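Local structure of pentafunctional AROM polypeptide (Schizosaccharomyces pombe, 5SWV) at residues Arg30-Gly35 / Pro223-Lys228; Glu99-Ala104 / Val112-Gly117; Gly375-Ala380 / Arg385-Ser390. The protein catalyses steps of the shikimate pathway, among them, in the portion described here, those of dehydroquinate dehydratase and shikimate dehydrogenase. All coordinates share one frame; numbering follows the deposited sequence.

How the contacts relate
Contacts 1 and 2 belong to the type I dehydroquinase barrel, whereas contact 3 belongs to the parallel sheet of the shikimate dehydrogenase part. Along the chain, 30-35 comes first, both segments of contact 2 follow, and 223-228 then completes contact 1; contact 3 comes later, in series. Contact 1 joins elements that follow strands 13-17 and 218-220, adjacent in the barrel, and contact 2 lies about 24 Å from it, centre to centre. Contact 3 is about 35 Å from contact 1 and about 45 Å from contact 2, again between centres. None touches another; contacts 2 and 3 each pack a helix on a strand in separate parallel sheets, contact 1 a helix on a loop.

Contact 1 (Arg30-Gly35 / Pro223-Lys228); sequences RDVTVG and PLLPSK
Val32 meets Leu224 and Leu225 in a small, purely apolar contact between helix 29-32 and the loop that follows strand 218-220. One methyl does the work: CG1 of Val32 lies 4.1 Å from CB of Leu224 and 4.2 Å from its CD1, so the methyl meets both the root and one branch tip of the leucine, the two side chains crossing at a slant. The same CG1 is 4.4 Å from CD2 of Leu225, whose CB does not aim at the helix segment, although the end of the side chain comes nearer to it. Val32 can reach both because its CG1 stands beside the backbone N and anti to the carbonyl carbon (chi1 -52°). Leu15 of strand 13-17 touches both Val32 and Leu225, placing the contact against the barrel wall.

Polar interactions bypass the interface. Ser227 O accepts from Asn18 ND2, while on the helix side Arg30 NH2 binds Asn363 O and Gly35 N binds Thr519 OG1, tying this corner of the barrel to later parts of the chain.

With no hydrogen bond across it, the contact works by excluding water from Val32 and Leu225, and imposes little directional restraint on Leu224, which remains exposed.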
loop_
_atom_site.group_PDB
_atom_site.type_symbol
_atom_site.label_atom_id
_atom_site.label_comp_id
_atom_site.label_asym_id
_atom_site.label_seq_id
_atom_site.Cartn_x
_atom_site.Cartn_y
_atom_site.Cartn_z
ATOM N N ARG A 30 -5.306 7.093 6.394
ATOM C CA ARG A 30 -5.637 6.130 5.351
ATOM C C ARG A 30 -6.163 6.793 4.085
ATOM O O ARG A 30 -5.970 6.261 3.000
ATOM C CB ARG A 30 -6.618 5.099 5.882
ATOM C CG ARG A 30 -5.957 4.249 6.943
ATOM C CD ARG A 30 -6.939 3.327 7.607
ATOM N NE ARG A 30 -6.344 2.691 8.779
ATOM C CZ ARG A 30 -6.889 1.679 9.462
ATOM N NH1 ARG A 30 -8.063 1.149 9.100
ATOM N NH2 ARG A 30 -6.250 1.181 10.522
ATOM N N ASP A 31 -6.810 7.951 4.225
ATOM C CA ASP A 31 -7.271 8.745 3.081
ATOM C C ASP A 31 -6.151 9.582 2.434
ATOM O O ASP A 31 -6.075 9.673 1.200
ATOM C CB ASP A 31 -8.450 9.649 3.494
ATOM C CG ASP A 31 -9.706 8.851 3.979
ATOM O OD1 ASP A 31 -9.936 7.686 3.547
ATOM O OD2 ASP A 31 -10.481 9.418 4.787
ATOM N N VAL A 32 -5.281 10.181 3.245
ATOM C CA VAL A 32 -4.245 11.084 2.713
ATOM C C VAL A 32 -3.074 10.377 2.057
ATOM O O VAL A 32 -2.300 11.022 1.373
ATOM C CB VAL A 32 -3.674 12.052 3.771
ATOM C CG1 VAL A 32 -4.793 12.784 4.482
ATOM C CG2 VAL A 32 -2.789 11.341 4.775
ATOM N N THR A 33 -2.919 9.078 2.287
ATOM C CA THR A 33 -1.812 8.312 1.689
ATOM C C THR A 33 -2.182 7.594 0.390
ATOM O O THR A 33 -1.300 7.064 -0.288
ATOM C CB THR A 33 -1.220 7.281 2.674
ATOM O OG1 THR A 33 -2.240 6.383 3.112
ATOM C CG2 THR A 33 -0.632 7.989 3.873
ATOM N N VAL A 34 -3.474 7.561 0.068
ATOM C CA VAL A 34 -3.976 7.089 -1.224
ATOM C C VAL A 34 -3.039 7.463 -2.375
ATOM O O VAL A 34 -2.650 8.628 -2.513
ATOM C CB VAL A 34 -5.395 7.668 -1.458
ATOM C CG1 VAL A 34 -5.753 7.811 -2.933
ATOM C CG2 VAL A 34 -6.429 6.806 -0.725
ATOM N N GLY A 35 -2.665 6.459 -3.171
ATOM C CA GLY A 35 -1.870 6.642 -4.379
ATOM C C GLY A 35 -0.387 6.855 -4.198
ATOM O O GLY A 35 0.331 7.026 -5.185
ATOM N N PRO A 223 -5.670 17.494 -0.005
ATOM C CA PRO A 223 -6.427 18.673 0.511
ATOM C C PRO A 223 -6.539 18.834 2.042
ATOM O O PRO A 223 -6.705 19.958 2.541
ATOM C CB PRO A 223 -7.820 18.477 -0.100
ATOM C CG PRO A 223 -7.565 17.738 -1.375
ATOM C CD PRO A 223 -6.411 16.818 -1.096
ATOM N N LEU A 224 -6.471 17.711 2.750
ATOM C CA LEU A 224 -6.488 17.660 4.207
ATOM C C LEU A 224 -5.175 18.058 4.900
ATOM O O LEU A 224 -5.185 18.353 6.099
ATOM C CB LEU A 224 -6.907 16.256 4.670
ATOM C CG LEU A 224 -8.302 15.790 4.203
ATOM C CD1 LEU A 224 -8.643 14.414 4.759
ATOM C CD2 LEU A 224 -9.405 16.800 4.545
ATOM N N LEU A 225 -4.058 18.073 4.177
ATOM C CA LEU A 225 -2.806 18.533 4.757
ATOM C C LEU A 225 -2.891 20.041 4.881
ATOM O O LEU A 225 -3.622 20.668 4.123
ATOM C CB LEU A 225 -1.621 18.136 3.894
ATOM C CG LEU A 225 -1.450 16.643 3.622
ATOM C CD1 LEU A 225 -0.094 16.396 2.982
ATOM C CD2 LEU A 225 -1.580 15.825 4.891
ATOM N N PRO A 226 -2.169 20.632 5.849
ATOM C CA PRO A 226 -2.375 22.052 6.103
ATOM C C PRO A 226 -1.898 22.982 4.987
ATOM O O PRO A 226 -2.429 24.080 4.860
ATOM C CB PRO A 226 -1.606 22.297 7.403
ATOM C CG PRO A 226 -0.567 21.249 7.419
ATOM C CD PRO A 226 -1.195 20.047 6.786
ATOM N N SER A 227 -0.930 22.551 4.180
ATOM C CA SER A 227 -0.376 23.415 3.127
ATOM C C SER A 227 0.415 22.605 2.118
ATOM O O SER A 227 0.757 21.450 2.388
ATOM C CB SER A 227 0.534 24.504 3.732
ATOM O OG SER A 227 1.508 23.966 4.614
ATOM N N LYS A 228 0.696 23.212 0.964
ATOM C CA LYS A 228 1.622 22.630 0.001
ATOM C C LYS A 228 3.016 22.770 0.545
ATOM O O LYS A 228 3.338 23.761 1.206
ATOM C CB LYS A 228 1.571 23.343 -1.341
ATOM C CG LYS A 228 0.246 23.208 -2.059
ATOM C CD LYS A 228 0.209 24.048 -3.321
ATOM C CE LYS A 228 -1.215 24.162 -3.823
ATOM N NZ LYS A 228 -1.229 24.870 -5.127
#

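Contact 2 (Glu99-Ala104 / Val112-Gly117); sequences ELMLSA and VDVELG
Met101 packing against Val112, Asp113 and Val114 makes this a buried helix-on-strand contact of the dehydroquinase TIM barrel, within the beta-alpha-beta unit formed by strand 76-79, helix 94-106 and strand 111-115. The segment axes approach to 9.7 Å and run nearly antiparallel, at 154° between their directions, as expected where a barrel helix returns against the strand that follows it.

Met101 supplies most of the helix side. Its CG, beside the backbone N, lies 3.8 Å from CG1 of Val112, and the extended chi2 (180°) carries SD onward, 3.9 Å from the same methyl. The sulfur also lies 3.7 Å from the carbonyl O of Asp113 and 4.1 Å from CG2 of Val114, before the chain bends at chi3 (-80°). One turn on, the Ala104 methyl CB sits 4.3 Å from CG2 of Val112, so the two branches of this valine are divided between Met101 and Ala104.

Asp113 points away from the helix, and its carboxylate is taken up by Ser138 and Arg81; Arg81 also bridges to Glu115. Backbone bonds link strand 111-115 to strands 76-79 and 134-140. On the outer layer, helix 120-128 closes over Met101 and Val114 through Leu126, while Leu100 of helix 94-106 packs on Leu58 and Val61 of helix 58-69.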
loop_
_atom_site.group_PDB
_atom_site.type_symbol
_atom_site.label_atom_id
_atom_site.label_comp_id
_atom_site.label_asym_id
_atom_site.label_seq_id
_atom_site.Cartn_x
_atom_site.Cartn_y
_atom_site.Cartn_z
ATOM N N GLU A 99 22.902 15.173 13.829
ATOM C CA GLU A 99 22.441 14.364 14.946
ATOM C C GLU A 99 21.090 13.750 14.650
ATOM O O GLU A 99 20.899 12.570 14.905
ATOM C CB GLU A 99 22.331 15.188 16.217
ATOM C CG GLU A 99 22.128 14.344 17.467
ATOM C CD GLU A 99 21.782 15.153 18.715
ATOM O OE1 GLU A 99 21.307 16.317 18.586
ATOM O OE2 GLU A 99 21.976 14.603 19.833
ATOM N N LEU A 100 20.159 14.536 14.109
ATOM C CA LEU A 100 18.816 14.029 13.810
ATOM C C LEU A 100 18.832 12.983 12.705
ATOM O O LEU A 100 18.160 11.956 12.813
ATOM C CB LEU A 100 17.833 15.160 13.462
ATOM C CG LEU A 100 17.211 15.911 14.659
ATOM C CD1 LEU A 100 16.684 17.292 14.255
ATOM C CD2 LEU A 100 16.106 15.095 15.321
ATOM N N MET A 101 19.606 13.231 11.659
ATOM C CA MET A 101 19.644 12.309 10.529
ATOM C C MET A 101 20.301 10.980 10.909
ATOM O O MET A 101 19.848 9.921 10.491
ATOM C CB MET A 101 20.328 12.963 9.311
ATOM C CG MET A 101 19.483 14.062 8.671
ATOM S SD MET A 101 20.239 14.866 7.240
ATOM C CE MET A 101 21.372 16.027 7.986
ATOM N N LEU A 102 21.352 11.041 11.719
ATOM C CA LEU A 102 21.984 9.833 12.252
ATOM C C LEU A 102 21.014 8.982 13.043
ATOM O O LEU A 102 21.002 7.755 12.928
ATOM C CB LEU A 102 23.153 10.198 13.150
ATOM C CG LEU A 102 24.408 10.689 12.430
ATOM C CD1 LEU A 102 25.450 11.202 13.422
ATOM C CD2 LEU A 102 25.000 9.610 11.533
ATOM N N SER A 103 20.213 9.643 13.865
ATOM C CA SER A 103 19.196 8.955 14.654
ATOM C C SER A 103 18.165 8.226 13.776
ATOM O O SER A 103 17.765 7.085 14.072
ATOM C CB SER A 103 18.508 9.948 15.581
ATOM O OG SER A 103 17.269 9.447 16.002
ATOM N N ALA A 104 17.757 8.889 12.699
ATOM C CA ALA A 104 16.793 8.343 11.762
ATOM C C ALA A 104 17.275 7.066 11.095
ATOM O O ALA A 104 16.481 6.152 10.827
ATOM C CB ALA A 104 16.460 9.375 10.704
ATOM N N VAL A 112 16.743 9.016 3.717
ATOM C CA VAL A 112 17.001 10.305 4.360
ATOM C C VAL A 112 17.368 11.302 3.262
ATOM O O VAL A 112 18.195 11.006 2.398
ATOM C CB VAL A 112 18.155 10.211 5.393
ATOM C CG1 VAL A 112 18.579 11.589 5.893
ATOM C CG2 VAL A 112 17.745 9.347 6.579
ATOM N N ASP A 113 16.740 12.476 3.297
ATOM C CA ASP A 113 17.103 13.571 2.414
ATOM C C ASP A 113 18.247 14.326 3.044
ATOM O O ASP A 113 18.112 14.862 4.166
ATOM C CB ASP A 113 15.920 14.521 2.193
ATOM C CG ASP A 113 16.167 15.520 1.050
ATOM O OD1 ASP A 113 17.068 16.392 1.173
ATOM O OD2 ASP A 113 15.435 15.458 0.034
ATOM N N VAL A 114 19.360 14.376 2.323
ATOM C CA VAL A 114 20.534 15.079 2.778
ATOM C C VAL A 114 20.813 16.212 1.802
ATOM O O VAL A 114 21.189 15.976 0.668
ATOM C CB VAL A 114 21.733 14.125 2.855
ATOM C CG1 VAL A 114 22.990 14.853 3.312
ATOM C CG2 VAL A 114 21.420 12.966 3.786
ATOM N N GLU A 115 20.623 17.447 2.256
ATOM C CA GLU A 115 20.870 18.630 1.433
ATOM C C GLU A 115 22.334 18.809 1.098
ATOM O O GLU A 115 23.220 18.674 1.961
ATOM C CB GLU A 115 20.396 19.896 2.135
ATOM C CG GLU A 115 18.889 19.977 2.281
ATOM C CD GLU A 115 18.438 21.289 2.888
ATOM O OE1 GLU A 115 19.304 22.129 3.216
ATOM O OE2 GLU A 115 17.216 21.497 3.042
ATOM N N LEU A 116 22.581 19.180 -0.151
ATOM C CA LEU A 116 23.937 19.399 -0.631
ATOM C C LEU A 116 24.512 20.759 -0.149
ATOM O O LEU A 116 25.611 21.149 -0.541
ATOM C CB LEU A 116 23.962 19.254 -2.166
ATOM C CG LEU A 116 23.672 17.819 -2.652
ATOM C CD1 LEU A 116 22.985 17.739 -4.005
ATOM C CD2 LEU A 116 24.946 17.005 -2.694
ATOM N N GLY A 117 23.757 21.482 0.682
ATOM C CA GLY A 117 24.274 22.651 1.388
ATOM C C GLY A 117 25.003 22.339 2.669
ATOM O O GLY A 117 25.662 23.215 3.192
#

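Contact 3 (Gly375-Ala380 / Arg385-Ser390); sequences GLVIGA and RAAIYS
Val377 faces Ala387 and Ile388, and its side chain carries the whole strand side of this contact. From strand 374-378 its CA-CB bond points toward helix 382-393, leaving CB 4.7 Å from CB of Ala387. Beyond CB the two methyls part. CG1, anti to the backbone N (chi1 174°), comes to 4.0 Å from CB of Ala387. CG2, standing beside the backbone N, is 4.2 Å from that same alanine CB and 3.9 Å from CG1 of Ile388. The branched end of the valine therefore straddles the alanine methyl, with one branch also leaning on the isoleucine.

Ile388 answers from the flank. Its CB does not aim at the strand, yet with CG1 anti to its own carbonyl carbon the chain swings in, and the valine and isoleucine side chains cross at about a right angle. The same isoleucine touches Val412 of helix 406-413 and Phe416, while Ala387 also packs on Ile357 of helix 353-364, so helix 382-393 also packs against helices 406-413 and 353-364.

No hydrogen bond crosses the contact. Within the helix, Ala386 O accepts from Ser390 N at 2.8 Å and also from Ser390 OG at 2.9 Å. The hydroxyl sits above the carbonyl plane, 41° out of it, folding this polar group back onto its own helix in a buried setting.

Strand 374-378 is central in a six-stranded parallel sheet of order 3-2-1-4-5-6. With Gly379, at positive phi, starting the turn into the helix, the strand, turn and helix form the first beta-alpha unit of a Rossmann fold, which in shikimate dehydrogenases binds the nicotinamide cofactor and probably does so here.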
loop_
_atom_site.group_PDB
_atom_site.type_symbol
_atom_site.label_atom_id
_atom_site.label_comp_id
_atom_site.label_asym_id
_atom_site.label_seq_id
_atom_site.Cartn_x
_atom_site.Cartn_y
_atom_site.Cartn_z
ATOM N N GLY A 375 -5.012 -18.248 16.768
ATOM C CA GLY A 375 -6.122 -17.969 15.871
ATOM C C GLY A 375 -7.064 -19.143 15.718
ATOM O O GLY A 375 -6.759 -20.249 16.143
ATOM N N LEU A 376 -8.214 -18.888 15.104
ATOM C CA LEU A 376 -9.177 -19.918 14.790
ATOM C C LEU A 376 -9.764 -19.666 13.418
ATOM O O LEU A 376 -10.206 -18.559 13.122
ATOM C CB LEU A 376 -10.309 -19.930 15.809
ATOM C CG LEU A 376 -11.499 -20.836 15.463
ATOM C CD1 LEU A 376 -11.080 -22.284 15.602
ATOM C CD2 LEU A 376 -12.696 -20.506 16.334
ATOM N N VAL A 377 -9.792 -20.713 12.598
ATOM C CA VAL A 377 -10.453 -20.699 11.309
ATOM C C VAL A 377 -11.553 -21.745 11.399
ATOM O O VAL A 377 -11.324 -22.860 11.891
ATOM C CB VAL A 377 -9.463 -21.064 10.187
ATOM C CG1 VAL A 377 -10.176 -21.206 8.838
ATOM C CG2 VAL A 377 -8.328 -20.042 10.111
ATOM N N ILE A 378 -12.741 -21.388 10.924
ATOM C CA ILE A 378 -13.890 -22.290 10.926
ATOM C C ILE A 378 -14.326 -22.529 9.494
ATOM O O ILE A 378 -14.597 -21.578 8.765
ATOM C CB ILE A 378 -15.066 -21.673 11.680
ATOM C CG1 ILE A 378 -14.641 -21.284 13.099
ATOM C CG2 ILE A 378 -16.223 -22.654 11.722
ATOM C CD1 ILE A 378 -15.578 -20.324 13.790
ATOM N N GLY A 379 -14.401 -23.800 9.105
ATOM C CA GLY A 379 -14.694 -24.197 7.722
ATOM C C GLY A 379 -13.520 -24.881 7.024
ATOM O O GLY A 379 -12.374 -24.846 7.497
ATOM N N ALA A 380 -13.834 -25.502 5.889
ATOM C CA ALA A 380 -12.892 -26.327 5.156
ATOM C C ALA A 380 -12.952 -26.200 3.629
ATOM O O ALA A 380 -12.401 -27.049 2.905
ATOM C CB ALA A 380 -13.111 -27.775 5.557
ATOM N N ARG A 385 -8.745 -22.021 3.322
ATOM C CA ARG A 385 -7.326 -22.168 2.998
ATOM C C ARG A 385 -6.638 -20.823 2.906
ATOM O O ARG A 385 -5.527 -20.667 3.410
ATOM C CB ARG A 385 -7.143 -22.922 1.697
ATOM C CG ARG A 385 -7.875 -24.251 1.720
ATOM C CD ARG A 385 -7.378 -25.199 0.660
ATOM N NE ARG A 385 -7.395 -24.587 -0.669
ATOM C CZ ARG A 385 -7.090 -25.237 -1.789
ATOM N NH1 ARG A 385 -6.771 -26.548 -1.747
ATOM N NH2 ARG A 385 -7.124 -24.575 -2.957
ATOM N N ALA A 386 -7.303 -19.862 2.259
ATOM C CA ALA A 386 -6.826 -18.483 2.207
ATOM C C ALA A 386 -6.734 -17.888 3.604
ATOM O O ALA A 386 -5.771 -17.180 3.927
ATOM C CB ALA A 386 -7.741 -17.643 1.348
ATOM N N ALA A 387 -7.722 -18.204 4.433
ATOM C CA ALA A 387 -7.749 -17.748 5.818
ATOM C C ALA A 387 -6.556 -18.269 6.635
ATOM O O ALA A 387 -5.924 -17.507 7.374
ATOM C CB ALA A 387 -9.060 -18.146 6.472
ATOM N N ILE A 388 -6.241 -19.554 6.486
ATOM C CA ILE A 388 -5.068 -20.132 7.129
ATOM C C ILE A 388 -3.795 -19.446 6.644
ATOM O O ILE A 388 -3.023 -18.948 7.462
ATOM C CB ILE A 388 -5.016 -21.648 6.929
ATOM C CG1 ILE A 388 -6.097 -22.275 7.784
ATOM C CG2 ILE A 388 -3.659 -22.230 7.326
ATOM C CD1 ILE A 388 -6.344 -23.726 7.460
ATOM N N TYR A 389 -3.585 -19.387 5.329
ATOM C CA TYR A 389 -2.450 -18.615 4.768
ATOM C C TYR A 389 -2.382 -17.189 5.344
ATOM O O TYR A 389 -1.332 -16.758 5.819
ATOM C CB TYR A 389 -2.502 -18.581 3.236
ATOM C CG TYR A 389 -1.459 -17.701 2.586
ATOM C CD1 TYR A 389 -0.111 -17.988 2.702
ATOM C CD2 TYR A 389 -1.829 -16.576 1.840
ATOM C CE1 TYR A 389 0.857 -17.186 2.092
ATOM C CE2 TYR A 389 -0.879 -15.758 1.233
ATOM C CZ TYR A 389 0.470 -16.060 1.355
ATOM O OH TYR A 389 1.409 -15.241 0.750
ATOM N N SER A 390 -3.513 -16.485 5.343
ATOM C CA SER A 390 -3.552 -15.108 5.849
ATOM C C SER A 390 -3.152 -15.053 7.318
ATOM O O SER A 390 -2.321 -14.243 7.694
ATOM C CB SER A 390 -4.934 -14.468 5.640
ATOM O OG SER A 390 -5.208 -14.312 4.268
#